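Local coordinates for TIR-like domain-containing protein (Prevotella corporis, PDB 7EBD) that belongs to the prokaryotic STING family and binds the ligand C2E at the interface of two identical subunits, at residues A[12-17]-A[139-144]; A[17-22]-A[43-48]. One frame throughout, in Å; residues are numbered along the deposited sequence.

Contact 1: residues A[12-17]-A[139-144]. With C2E (9,9'-[(2R,3R,3aS,5S,7aR,9R,10R,10aS,12S,14aR)-3,5,10,12-tetrahydroxy-5,12-dioxidooctahydro-2H,7H-difuro[3,2-d:3',2'-j][1,3,7,9,2,8]tetraoxadiphosphacyclododecine-2,9-diyl]bis(2-amino-1,9-dihydro-6H-purin-6-one)), chain E.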
ATOM      1  N   ILE A  12      -4.759  -9.486  -0.797  1.00 21.98           N
ATOM      2  CA  ILE A  12      -3.473 -10.147  -0.588  1.00 13.70           C
ATOM      3  C   ILE A  12      -2.375  -9.119  -0.343  1.00 17.09           C
ATOM      4  O   ILE A  12      -1.538  -9.283   0.554  1.00 19.73           O
ATOM      5  CB  ILE A  12      -3.132 -11.062  -1.778  1.00 20.45           C
ATOM      6  CG1 ILE A  12      -4.192 -12.151  -1.943  1.00 25.81           C
ATOM      7  CG2 ILE A  12      -1.773 -11.699  -1.574  1.00 24.73           C
ATOM      8  CD1 ILE A  12      -3.962 -13.038  -3.145  1.00 29.23           C
ATOM      9  N   SER A  13      -2.353  -8.045  -1.139  1.00 10.52           N
ATOM     10  CA  SER A  13      -1.343  -7.006  -0.950  1.00 11.64           C
ATOM     11  C   SER A  13      -1.504  -6.318   0.399  1.00 16.82           C
ATOM     12  O   SER A  13      -0.513  -6.042   1.085  1.00 19.11           O
ATOM     13  CB  SER A  13      -1.421  -5.981  -2.083  1.00 12.55           C
ATOM     14  OG  SER A  13      -0.951  -6.525  -3.301  1.00 23.36           O
ATOM     15  N   TYR A  14      -2.748  -6.051   0.803  1.00 18.19           N
ATOM     16  CA  TYR A  14      -2.994  -5.418   2.094  1.00 14.79           C
ATOM     17  C   TYR A  14      -2.556  -6.318   3.242  1.00 12.08           C
ATOM     18  O   TYR A  14      -1.987  -5.842   4.232  1.00 11.07           O
ATOM     19  CB  TYR A  14      -4.478  -5.062   2.209  1.00 12.29           C
ATOM     20  CG  TYR A  14      -4.880  -4.402   3.507  1.00 14.11           C
ATOM     21  CD1 TYR A  14      -4.346  -3.176   3.881  1.00  9.46           C
ATOM     22  CD2 TYR A  14      -5.816  -4.993   4.347  1.00 14.41           C
ATOM     23  CE1 TYR A  14      -4.719  -2.565   5.064  1.00 11.67           C
ATOM     24  CE2 TYR A  14      -6.198  -4.388   5.531  1.00 14.86           C
ATOM     25  CZ  TYR A  14      -5.643  -3.175   5.886  1.00 20.85           C
ATOM     26  OH  TYR A  14      -6.019  -2.569   7.063  1.00 14.35           O
ATOM     27  N   PHE A  15      -2.792  -7.625   3.120  1.00 14.58           N
ATOM     28  CA  PHE A  15      -2.389  -8.552   4.171  1.00 14.23           C
ATOM     29  C   PHE A  15      -0.873  -8.682   4.244  1.00 18.09           C
ATOM     30  O   PHE A  15      -0.294  -8.661   5.337  1.00 18.41           O
ATOM     31  CB  PHE A  15      -3.040  -9.916   3.933  1.00 14.82           C
ATOM     32  CG  PHE A  15      -2.616 -10.976   4.911  1.00 25.06           C
ATOM     33  CD1 PHE A  15      -3.237 -11.090   6.144  1.00 20.62           C
ATOM     34  CD2 PHE A  15      -1.598 -11.864   4.594  1.00 22.00           C
ATOM     35  CE1 PHE A  15      -2.847 -12.066   7.044  1.00 17.61           C
ATOM     36  CE2 PHE A  15      -1.204 -12.840   5.490  1.00 19.73           C
ATOM     37  CZ  PHE A  15      -1.829 -12.941   6.716  1.00 23.01           C
ATOM     38  N   GLU A  16      -0.211  -8.802   3.090  1.00 11.76           N
ATOM     39  CA  GLU A  16       1.236  -8.995   3.077  1.00 23.96           C
ATOM     40  C   GLU A  16       1.975  -7.736   3.510  1.00 26.89           C
ATOM     41  O   GLU A  16       3.024  -7.820   4.161  1.00 26.30           O
ATOM     42  CB  GLU A  16       1.696  -9.429   1.685  1.00 23.91           C
ATOM     43  CG  GLU A  16       1.262 -10.832   1.282  1.00 25.33           C
ATOM     44  CD  GLU A  16       1.785 -11.900   2.226  1.00 29.19           C
ATOM     45  OE1 GLU A  16       0.993 -12.769   2.646  1.00 41.39           O
ATOM     46  OE2 GLU A  16       2.988 -11.865   2.559  1.00 39.54           O
ATOM     47  N   GLY A  17       1.458  -6.562   3.155  1.00 18.30           N
ATOM     48  CA  GLY A  17       2.145  -5.320   3.428  1.00 13.05           C
ATOM     49  C   GLY A  17       1.766  -4.604   4.702  1.00 16.86           C
ATOM     50  O   GLY A  17       2.357  -3.562   5.003  1.00 20.07           O
ATOM     51  N   ARG A 139     -13.749 -11.331   2.521  1.00 20.55           N
ATOM     52  CA  ARG A 139     -13.647 -12.785   2.594  1.00 23.88           C
ATOM     53  C   ARG A 139     -12.205 -13.245   2.417  1.00 26.82           C
ATOM     54  O   ARG A 139     -11.718 -14.096   3.172  1.00 36.28           O
ATOM     55  CB  ARG A 139     -14.547 -13.425   1.536  1.00 22.37           C
ATOM     56  CG  ARG A 139     -14.444 -14.940   1.471  1.00 26.44           C
ATOM     57  CD  ARG A 139     -15.161 -15.498   0.250  1.00 42.60           C
ATOM     58  NE  ARG A 139     -14.524 -15.082  -0.998  1.00 54.78           N
ATOM     59  CZ  ARG A 139     -13.544 -15.754  -1.597  1.00 51.59           C
ATOM     60  NH1 ARG A 139     -13.085 -16.879  -1.065  1.00 51.76           N
ATOM     61  NH2 ARG A 139     -13.025 -15.302  -2.731  1.00 44.62           N
ATOM     62  N   VAL A 140     -11.505 -12.692   1.424  1.00 33.25           N
ATOM     63  CA  VAL A 140     -10.112 -13.075   1.201  1.00 22.99           C
ATOM     64  C   VAL A 140      -9.249 -12.656   2.384  1.00 22.33           C
ATOM     65  O   VAL A 140      -8.372 -13.409   2.830  1.00 27.48           O
ATOM     66  CB  VAL A 140      -9.593 -12.480  -0.121  1.00 27.61           C
ATOM     67  CG1 VAL A 140      -8.104 -12.753  -0.279  1.00 29.75           C
ATOM     68  CG2 VAL A 140     -10.367 -13.050  -1.300  1.00 22.35           C
ATOM     69  N   LEU A 141      -9.486 -11.453   2.918  1.00 18.31           N
ATOM     70  CA  LEU A 141      -8.713 -10.999   4.069  1.00 25.10           C
ATOM     71  C   LEU A 141      -8.951 -11.894   5.278  1.00 21.43           C
ATOM     72  O   LEU A 141      -8.009 -12.230   6.003  1.00 27.03           O
ATOM     73  CB  LEU A 141      -9.056  -9.546   4.398  1.00 20.93           C
ATOM     74  CG  LEU A 141      -8.240  -8.910   5.526  1.00 21.21           C
ATOM     75  CD1 LEU A 141      -6.754  -8.921   5.191  1.00 15.24           C
ATOM     76  CD2 LEU A 141      -8.713  -7.494   5.820  1.00 13.38           C
ATOM     77  N   GLN A 142     -10.202 -12.301   5.504  1.00 25.19           N
ATOM     78  CA  GLN A 142     -10.500 -13.177   6.631  1.00 13.81           C
ATOM     79  C   GLN A 142      -9.867 -14.550   6.445  1.00 23.23           C
ATOM     80  O   GLN A 142      -9.360 -15.141   7.406  1.00 21.71           O
ATOM     81  CB  GLN A 142     -12.013 -13.303   6.811  1.00 22.10           C
ATOM     82  CG  GLN A 142     -12.423 -14.022   8.083  1.00 18.80           C
ATOM     83  CD  GLN A 142     -12.039 -13.245   9.326  1.00 20.85           C
ATOM     84  OE1 GLN A 142     -12.615 -12.198   9.618  1.00 27.49           O
ATOM     85  NE2 GLN A 142     -11.058 -13.753  10.065  1.00 20.97           N
ATOM     86  N   LEU A 143      -9.884 -15.071   5.215  1.00 24.98           N
ATOM     87  CA  LEU A 143      -9.233 -16.350   4.949  1.00 26.34           C
ATOM     88  C   LEU A 143      -7.734 -16.267   5.200  1.00 31.23           C
ATOM     89  O   LEU A 143      -7.138 -17.198   5.754  1.00 31.63           O
ATOM     90  CB  LEU A 143      -9.513 -16.797   3.513  1.00 24.19           C
ATOM     91  CG  LEU A 143     -10.947 -17.221   3.189  1.00 39.49           C
ATOM     92  CD1 LEU A 143     -11.105 -17.512   1.704  1.00 43.34           C
ATOM     93  CD2 LEU A 143     -11.346 -18.433   4.016  1.00 38.07           C
ATOM     94  N   LEU A 144      -7.107 -15.153   4.812  1.00 27.11           N
ATOM     95  CA  LEU A 144      -5.679 -14.990   5.067  1.00 20.25           C
ATOM     96  C   LEU A 144      -5.396 -14.830   6.556  1.00 22.19           C
ATOM     97  O   LEU A 144      -4.376 -15.319   7.058  1.00 18.98           O
ATOM     98  CB  LEU A 144      -5.135 -13.796   4.284  1.00 18.41           C
ATOM     99  CG  LEU A 144      -5.169 -13.928   2.761  1.00 24.24           C
ATOM    100  CD1 LEU A 144      -4.705 -12.643   2.096  1.00 22.44           C
ATOM    101  CD2 LEU A 144      -4.319 -15.105   2.307  1.00 31.13           C
TER
HETATM  102  P1  C2E E 402       2.125  -1.839   0.117  1.00 14.68           P
HETATM  103  O2P C2E E 402       3.487  -1.656   0.742  1.00 19.33           O
HETATM  104  O1P C2E E 402       2.068  -3.292  -0.272  1.00 15.14           O
HETATM  105  O5' C2E E 402       0.877  -1.666   1.166  1.00 16.10           O
HETATM  106  C5' C2E E 402      -0.365  -2.166   0.779  1.00  4.91           C
HETATM  107  C4' C2E E 402      -1.467  -1.526   1.671  1.00  9.30           C
HETATM  108  O4' C2E E 402      -1.280  -1.869   2.916  1.00 10.59           O
HETATM  109  C3' C2E E 402      -1.356   0.014   1.651  1.00  5.68           C
HETATM  110  O3' C2E E 402      -2.114   0.509   0.651  1.00 19.97           O
HETATM  111  C2' C2E E 402      -1.923   0.401   3.028  1.00 10.14           C
HETATM  112  O2' C2E E 402      -3.417   0.417   2.992  1.00  9.45           O
HETATM  113  C1' C2E E 402      -1.530  -0.555   3.831  1.00 10.34           C
HETATM  114  N9  C2E E 402      -0.319  -0.176   4.505  1.00 18.19           N
HETATM  115  C8  C2E E 402       0.905  -0.498   4.063  1.00 16.20           C
HETATM  116  N7  C2E E 402       1.746   0.047   4.970  1.00 13.64           N
HETATM  117  C5  C2E E 402       1.027   0.669   5.913  1.00 21.38           C
HETATM  118  C6  C2E E 402       1.426   1.450   7.172  1.00 24.14           C
HETATM  119  O6  C2E E 402       2.566   1.589   7.455  1.00 17.95           O
HETATM  120  N1  C2E E 402       0.416   2.016   8.010  1.00 26.17           N
HETATM  121  C2  C2E E 402      -0.974   1.856   7.677  1.00 23.41           C
HETATM  122  N2  C2E E 402      -2.001   2.429   8.526  1.00 25.77           N
HETATM  123  N3  C2E E 402      -1.355   1.112   6.479  1.00 17.62           N
HETATM  124  C4  C2E E 402      -0.296   0.526   5.616  1.00  5.51           C
HETATM  125  P11 C2E E 402      -1.727   2.079   0.257  1.00 13.00           P
HETATM  126  O21 C2E E 402      -1.937   3.108   1.341  1.00 18.12           O
HETATM  127  O11 C2E E 402      -2.681   2.467  -0.848  1.00 11.82           O
HETATM  128  O5A C2E E 402      -0.221   2.025  -0.415  1.00 19.35           O
HETATM  129  C5A C2E E 402      -0.257   1.445  -1.691  1.00 10.63           C
HETATM  130  C4A C2E E 402       1.121   1.284  -2.203  1.00 12.09           C
HETATM  131  O4A C2E E 402       1.693   2.448  -2.354  1.00 16.73           O
HETATM  132  C3A C2E E 402       2.070   0.446  -1.098  1.00 12.98           C
HETATM  133  O3A C2E E 402       1.918  -1.032  -1.313  1.00 16.94           O
HETATM  134  C2A C2E E 402       3.220   0.790  -1.330  1.00 17.59           C
HETATM  135  O2A C2E E 402       3.799   0.013  -2.482  1.00  6.43           O
HETATM  136  C1A C2E E 402       3.077   2.342  -1.758  1.00 11.68           C
HETATM  137  N91 C2E E 402       3.187   3.111  -0.705  1.00 22.29           N
HETATM  138  C81 C2E E 402       2.242   3.657   0.085  1.00  8.66           C
HETATM  139  N71 C2E E 402       2.883   4.366   1.033  1.00 15.59           N
HETATM  140  C51 C2E E 402       4.190   4.253   0.818  1.00 18.04           C
HETATM  141  C61 C2E E 402       5.391   4.835   1.560  1.00 15.63           C
HETATM  142  O61 C2E E 402       5.223   5.519   2.509  1.00 19.94           O
HETATM  143  N11 C2E E 402       6.717   4.551   1.110  1.00 17.44           N
HETATM  144  C21 C2E E 402       6.918   3.714  -0.045  1.00 14.72           C
HETATM  145  N21 C2E E 402       8.265   3.424  -0.503  1.00 21.54           N
HETATM  146  N31 C2E E 402       5.768   3.161  -0.751  1.00 16.03           N
HETATM  147  C41 C2E E 402       4.388   3.465  -0.275  1.00  5.22           C

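Contact 2: residues A[17-22]-A[43-48]. With C2E (9,9'-[(2R,3R,3aS,5S,7aR,9R,10R,10aS,12S,14aR)-3,5,10,12-tetrahydroxy-5,12-dioxidooctahydro-2H,7H-difuro[3,2-d:3',2'-j][1,3,7,9,2,8]tetraoxadiphosphacyclododecine-2,9-diyl]bis(2-amino-1,9-dihydro-6H-purin-6-one)), chain E.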
ATOM      1  N   GLY A  17       1.458  -6.562   3.155  1.00 18.30           N
ATOM      2  CA  GLY A  17       2.145  -5.320   3.428  1.00 13.05           C
ATOM      3  C   GLY A  17       1.766  -4.604   4.702  1.00 16.86           C
ATOM      4  O   GLY A  17       2.357  -3.562   5.003  1.00 20.07           O
ATOM      5  N   PHE A  18       0.805  -5.113   5.473  1.00 17.41           N
ATOM      6  CA  PHE A  18       0.390  -4.404   6.677  1.00 19.27           C
ATOM      7  C   PHE A  18      -0.146  -5.328   7.764  1.00 10.85           C
ATOM      8  O   PHE A  18       0.406  -5.374   8.869  1.00 27.43           O
ATOM      9  CB  PHE A  18      -0.665  -3.349   6.334  1.00 12.63           C
ATOM     10  CG  PHE A  18      -1.283  -2.702   7.539  1.00 12.03           C
ATOM     11  CD1 PHE A  18      -0.567  -1.784   8.292  1.00 17.38           C
ATOM     12  CD2 PHE A  18      -2.577  -3.014   7.924  1.00  7.98           C
ATOM     13  CE1 PHE A  18      -1.130  -1.190   9.406  1.00 12.57           C
ATOM     14  CE2 PHE A  18      -3.145  -2.424   9.036  1.00 11.73           C
ATOM     15  CZ  PHE A  18      -2.422  -1.510   9.779  1.00 15.02           C
ATOM     16  N   VAL A  19      -1.219  -6.063   7.463  1.00 11.15           N
ATOM     17  CA  VAL A  19      -1.930  -6.818   8.496  1.00 15.64           C
ATOM     18  C   VAL A  19      -1.012  -7.848   9.141  1.00 13.09           C
ATOM     19  O   VAL A  19      -0.952  -7.969  10.370  1.00 19.16           O
ATOM     20  CB  VAL A  19      -3.189  -7.479   7.908  1.00 21.51           C
ATOM     21  CG1 VAL A  19      -3.876  -8.338   8.961  1.00  8.11           C
ATOM     22  CG2 VAL A  19      -4.136  -6.425   7.379  1.00 14.70           C
ATOM     23  N   LYS A  20      -0.294  -8.616   8.320  1.00 20.14           N
ATOM     24  CA  LYS A  20       0.591  -9.650   8.849  1.00 21.95           C
ATOM     25  C   LYS A  20       1.680  -9.045   9.727  1.00 16.09           C
ATOM     26  O   LYS A  20       1.945  -9.529  10.836  1.00 20.98           O
ATOM     27  CB  LYS A  20       1.192 -10.452   7.694  1.00 21.82           C
ATOM     28  CG  LYS A  20       2.053 -11.628   8.121  1.00 42.77           C
ATOM     29  CD  LYS A  20       2.388 -12.515   6.930  1.00 48.47           C
ATOM     30  CE  LYS A  20       3.122 -11.742   5.847  1.00 60.37           C
ATOM     31  NZ  LYS A  20       4.535 -11.455   6.219  1.00 69.06           N
ATOM     32  N   LEU A  21       2.313  -7.970   9.252  1.00 21.46           N
ATOM     33  CA  LEU A  21       3.379  -7.332  10.019  1.00 15.87           C
ATOM     34  C   LEU A  21       2.844  -6.726  11.311  1.00 18.32           C
ATOM     35  O   LEU A  21       3.491  -6.819  12.361  1.00 23.21           O
ATOM     36  CB  LEU A  21       4.059  -6.259   9.169  1.00 17.51           C
ATOM     37  CG  LEU A  21       4.457  -6.646   7.743  1.00 36.90           C
ATOM     38  CD1 LEU A  21       5.018  -5.442   6.996  1.00 34.26           C
ATOM     39  CD2 LEU A  21       5.456  -7.794   7.750  1.00 34.81           C
ATOM     40  N   ALA A  22       1.663  -6.104  11.254  1.00 17.49           N
ATOM     41  CA  ALA A  22       1.081  -5.513  12.455  1.00 15.09           C
ATOM     42  C   ALA A  22       0.731  -6.581  13.485  1.00 23.45           C
ATOM     43  O   ALA A  22       0.981  -6.402  14.683  1.00 25.94           O
ATOM     44  CB  ALA A  22      -0.155  -4.692  12.090  1.00 12.72           C
ATOM     45  N   GLY A  43      -3.135  -6.688  22.764  1.00 29.97           N
ATOM     46  CA  GLY A  43      -3.366  -5.748  21.685  1.00 28.37           C
ATOM     47  C   GLY A  43      -4.286  -6.352  20.647  1.00 22.31           C
ATOM     48  O   GLY A  43      -4.329  -7.570  20.455  1.00 37.06           O
ATOM     49  N   LYS A  44      -5.031  -5.478  19.979  1.00 18.61           N
ATOM     50  CA  LYS A  44      -5.959  -5.896  18.938  1.00 19.66           C
ATOM     51  C   LYS A  44      -5.838  -4.950  17.756  1.00 29.80           C
ATOM     52  O   LYS A  44      -5.632  -3.748  17.938  1.00 15.55           O
ATOM     53  CB  LYS A  44      -7.408  -5.910  19.446  1.00 20.93           C
ATOM     54  CG  LYS A  44      -7.668  -6.877  20.590  1.00 26.95           C
ATOM     55  CD  LYS A  44      -7.633  -8.322  20.119  1.00 38.06           C
ATOM     56  CE  LYS A  44      -7.885  -9.282  21.272  1.00 49.84           C
ATOM     57  NZ  LYS A  44      -7.734 -10.706  20.861  1.00 54.73           N
ATOM     58  N   LEU A  45      -5.958  -5.500  16.550  1.00 25.55           N
ATOM     59  CA  LEU A  45      -5.985  -4.723  15.317  1.00 20.59           C
ATOM     60  C   LEU A  45      -7.368  -4.854  14.697  1.00 19.16           C
ATOM     61  O   LEU A  45      -7.816  -5.967  14.401  1.00 18.51           O
ATOM     62  CB  LEU A  45      -4.910  -5.197  14.340  1.00 19.23           C
ATOM     63  CG  LEU A  45      -4.994  -4.625  12.921  1.00 25.24           C
ATOM     64  CD1 LEU A  45      -4.845  -3.110  12.935  1.00 14.67           C
ATOM     65  CD2 LEU A  45      -3.953  -5.265  12.012  1.00 16.63           C
ATOM     66  N   TYR A  46      -8.038  -3.723  14.500  1.00 19.28           N
ATOM     67  CA  TYR A  46      -9.387  -3.681  13.952  1.00 17.67           C
ATOM     68  C   TYR A  46      -9.341  -3.060  12.564  1.00 18.21           C
ATOM     69  O   TYR A  46      -8.869  -1.926  12.398  1.00 15.44           O
ATOM     70  CB  TYR A  46     -10.330  -2.897  14.865  1.00 16.81           C
ATOM     71  CG  TYR A  46     -10.535  -3.539  16.218  1.00 16.94           C
ATOM     72  CD1 TYR A  46     -11.352  -4.654  16.360  1.00 15.20           C
ATOM     73  CD2 TYR A  46      -9.915  -3.032  17.352  1.00 14.17           C
ATOM     74  CE1 TYR A  46     -11.545  -5.248  17.594  1.00 22.42           C
ATOM     75  CE2 TYR A  46     -10.101  -3.619  18.591  1.00 17.22           C
ATOM     76  CZ  TYR A  46     -10.915  -4.728  18.705  1.00 28.82           C
ATOM     77  OH  TYR A  46     -11.106  -5.313  19.936  1.00 32.15           O
ATOM     78  N   ILE A  47      -9.825  -3.807  11.577  1.00 20.04           N
ATOM     79  CA  ILE A  47      -9.893  -3.344  10.199  1.00 18.09           C
ATOM     80  C   ILE A  47     -11.263  -2.717   9.985  1.00 19.67           C
ATOM     81  O   ILE A  47     -12.291  -3.387  10.141  1.00 17.85           O
ATOM     82  CB  ILE A  47      -9.653  -4.495   9.210  1.00 15.89           C
ATOM     83  CG1 ILE A  47      -8.420  -5.307   9.616  1.00 19.18           C
ATOM     84  CG2 ILE A  47      -9.501  -3.956   7.795  1.00 14.51           C
ATOM     85  CD1 ILE A  47      -7.136  -4.511   9.656  1.00 11.68           C
ATOM     86  N   LYS A  48     -11.283  -1.440   9.626  1.00 22.22           N
ATOM     87  CA  LYS A  48     -12.521  -0.694   9.438  1.00 18.04           C
ATOM     88  C   LYS A  48     -12.766  -0.508   7.948  1.00 15.15           C
ATOM     89  O   LYS A  48     -11.943   0.093   7.251  1.00 15.33           O
ATOM     90  CB  LYS A  48     -12.457   0.658  10.148  1.00 23.73           C
ATOM     91  CG  LYS A  48     -13.652   1.556   9.876  1.00 29.55           C
ATOM     92  CD  LYS A  48     -14.925   0.986  10.477  1.00 36.04           C
ATOM     93  CE  LYS A  48     -16.114   1.893  10.209  1.00 33.75           C
ATOM     94  NZ  LYS A  48     -17.366   1.350  10.806  1.00 37.20           N
TER
HETATM   95  P1  C2E E 402       2.125  -1.839   0.117  1.00 14.68           P
HETATM   96  O2P C2E E 402       3.487  -1.656   0.742  1.00 19.33           O
HETATM   97  O1P C2E E 402       2.068  -3.292  -0.272  1.00 15.14           O
HETATM   98  O5' C2E E 402       0.877  -1.666   1.166  1.00 16.10           O
HETATM   99  C5' C2E E 402      -0.365  -2.166   0.779  1.00  4.91           C
HETATM  100  C4' C2E E 402      -1.467  -1.526   1.671  1.00  9.30           C
HETATM  101  O4' C2E E 402      -1.280  -1.869   2.916  1.00 10.59           O
HETATM  102  C3' C2E E 402      -1.356   0.014   1.651  1.00  5.68           C
HETATM  103  O3' C2E E 402      -2.114   0.509   0.651  1.00 19.97           O
HETATM  104  C2' C2E E 402      -1.923   0.401   3.028  1.00 10.14           C
HETATM  105  O2' C2E E 402      -3.417   0.417   2.992  1.00  9.45           O
HETATM  106  C1' C2E E 402      -1.530  -0.555   3.831  1.00 10.34           C
HETATM  107  N9  C2E E 402      -0.319  -0.176   4.505  1.00 18.19           N
HETATM  108  C8  C2E E 402       0.905  -0.498   4.063  1.00 16.20           C
HETATM  109  N7  C2E E 402       1.746   0.047   4.970  1.00 13.64           N
HETATM  110  C5  C2E E 402       1.027   0.669   5.913  1.00 21.38           C
HETATM  111  C6  C2E E 402       1.426   1.450   7.172  1.00 24.14           C
HETATM  112  O6  C2E E 402       2.566   1.589   7.455  1.00 17.95           O
HETATM  113  N1  C2E E 402       0.416   2.016   8.010  1.00 26.17           N
HETATM  114  C2  C2E E 402      -0.974   1.856   7.677  1.00 23.41           C
HETATM  115  N2  C2E E 402      -2.001   2.429   8.526  1.00 25.77           N
HETATM  116  N3  C2E E 402      -1.355   1.112   6.479  1.00 17.62           N
HETATM  117  C4  C2E E 402      -0.296   0.526   5.616  1.00  5.51           C
HETATM  118  P11 C2E E 402      -1.727   2.079   0.257  1.00 13.00           P
HETATM  119  O21 C2E E 402      -1.937   3.108   1.341  1.00 18.12           O
HETATM  120  O11 C2E E 402      -2.681   2.467  -0.848  1.00 11.82           O
HETATM  121  O5A C2E E 402      -0.221   2.025  -0.415  1.00 19.35           O
HETATM  122  C5A C2E E 402      -0.257   1.445  -1.691  1.00 10.63           C
HETATM  123  C4A C2E E 402       1.121   1.284  -2.203  1.00 12.09           C
HETATM  124  O4A C2E E 402       1.693   2.448  -2.354  1.00 16.73           O
HETATM  125  C3A C2E E 402       2.070   0.446  -1.098  1.00 12.98           C
HETATM  126  O3A C2E E 402       1.918  -1.032  -1.313  1.00 16.94           O
HETATM  127  C2A C2E E 402       3.220   0.790  -1.330  1.00 17.59           C
HETATM  128  O2A C2E E 402       3.799   0.013  -2.482  1.00  6.43           O
HETATM  129  C1A C2E E 402       3.077   2.342  -1.758  1.00 11.68           C
HETATM  130  N91 C2E E 402       3.187   3.111  -0.705  1.00 22.29           N
HETATM  131  C81 C2E E 402       2.242   3.657   0.085  1.00  8.66           C
HETATM  132  N71 C2E E 402       2.883   4.366   1.033  1.00 15.59           N
HETATM  133  C51 C2E E 402       4.190   4.253   0.818  1.00 18.04           C
HETATM  134  C61 C2E E 402       5.391   4.835   1.560  1.00 15.63           C
HETATM  135  O61 C2E E 402       5.223   5.519   2.509  1.00 19.94           O
HETATM  136  N11 C2E E 402       6.717   4.551   1.110  1.00 17.44           N
HETATM  137  C21 C2E E 402       6.918   3.714  -0.045  1.00 14.72           C
HETATM  138  N21 C2E E 402       8.265   3.424  -0.503  1.00 21.54           N
HETATM  139  N31 C2E E 402       5.768   3.161  -0.751  1.00 16.03           N
HETATM  140  C41 C2E E 402       4.388   3.465  -0.275  1.00  5.22           C

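Contact 1: residues A[12-17]-A[139-144]
L144 sets its CB over the centre of one face of the F15 ring, 3.8 Å from the ring centroid and only 10° off the ring normal, a CH-pi contact. The leucine wraps further, with CD1 3.7 Å from F15 CB, while its backbone O comes within 3.5 Å of F15 CZ. The CB bond of F15 points toward 139-144, and CG anti to the backbone N (chi1 176°) sets the ring beside L144. At the ring edge stands CD1 of L141, 4.0 Å from F15 CB. Both methyls of L141 also lie against Y14, CD2 coming 4.0 Å from Y14 CE2. On the other edge of the tyrosine ring, Y14 CD1 is 3.5 Å from O4' of C2E. I12 adds its CG1, 4.1 Å from L144 CD1, the two side chains meeting nearly at right angles. The segments 12-17 and 139-144 run in the same general direction, their axes 36° apart and 9.7 Å at closest approach. No hydrogen bond spans them; the contact is mainly apolar, with the L144 carbonyl O near the F15 ring as its one polar touch. Y14 is thus held by L141 on one edge, by the ligand on the other and by a hydrogen bond to D99 at its hydroxyl.

Contact 2: residues A[17-22]-A[43-48]
L45 of the strand brings one methyl, CD2, against three helix residues: it sits 3.8 Å from A22 CB, 4.2 Å from F18 CE2 and 4.3 Å from V19 CG1. The packing is apolar throughout. The CB bond of L45 points toward the helix, and CG anti to the backbone N (chi1 170°) carries the methyl there. Farther along the strand, I47 adds a second touch, its CD1 4.2 Å from V19 CG2. Ligand contacts make up the other group. F18 puts one face of its ring against a guanine of C2E, with CD1 3.5 Å from N3 and CE1 3.5 Å from C2, while its CB packs near N9 of the base and O4' of the attached sugar. G17 joins in through its backbone O, 3.5 Å from C8 of the same base. F18 thus bridges the base and the L45 methyl. Helix segment 17-22 runs nearly antiparallel to strand segment 43-47, at 164°, with the axes 10.2 Å apart. The strand lies inside the mixed sheet, between 94-99 and 155-157, and F18 also touches I84 and I86 of strand 84-91, so the helix packs across several strands.

Contacts 1 and 2 follow one another on helix 6-28 and have centres about 10 Å apart. Along the chain the order is 12-17, 17-22, 43-48, then 139-144, so contact 2 falls within the span that contact 1 closes, G17 being common to both. The two also touch: Y14 CE2 is 3.4 Å from V19 CG2, and the wider turn of the helix is bridged by a probable hydrogen bond from K20 N to F15 O, 3.0 Å. One helix thus packs on helix 124-146 and on a strand of the mixed sheet, while its S13, Y14, G17 and F18 line the C2E pocket. C2E is also hydrogen-bonded to T102, D99 and the H85 carbonyl of both subunits, consistent with a pocket at the dimer interface.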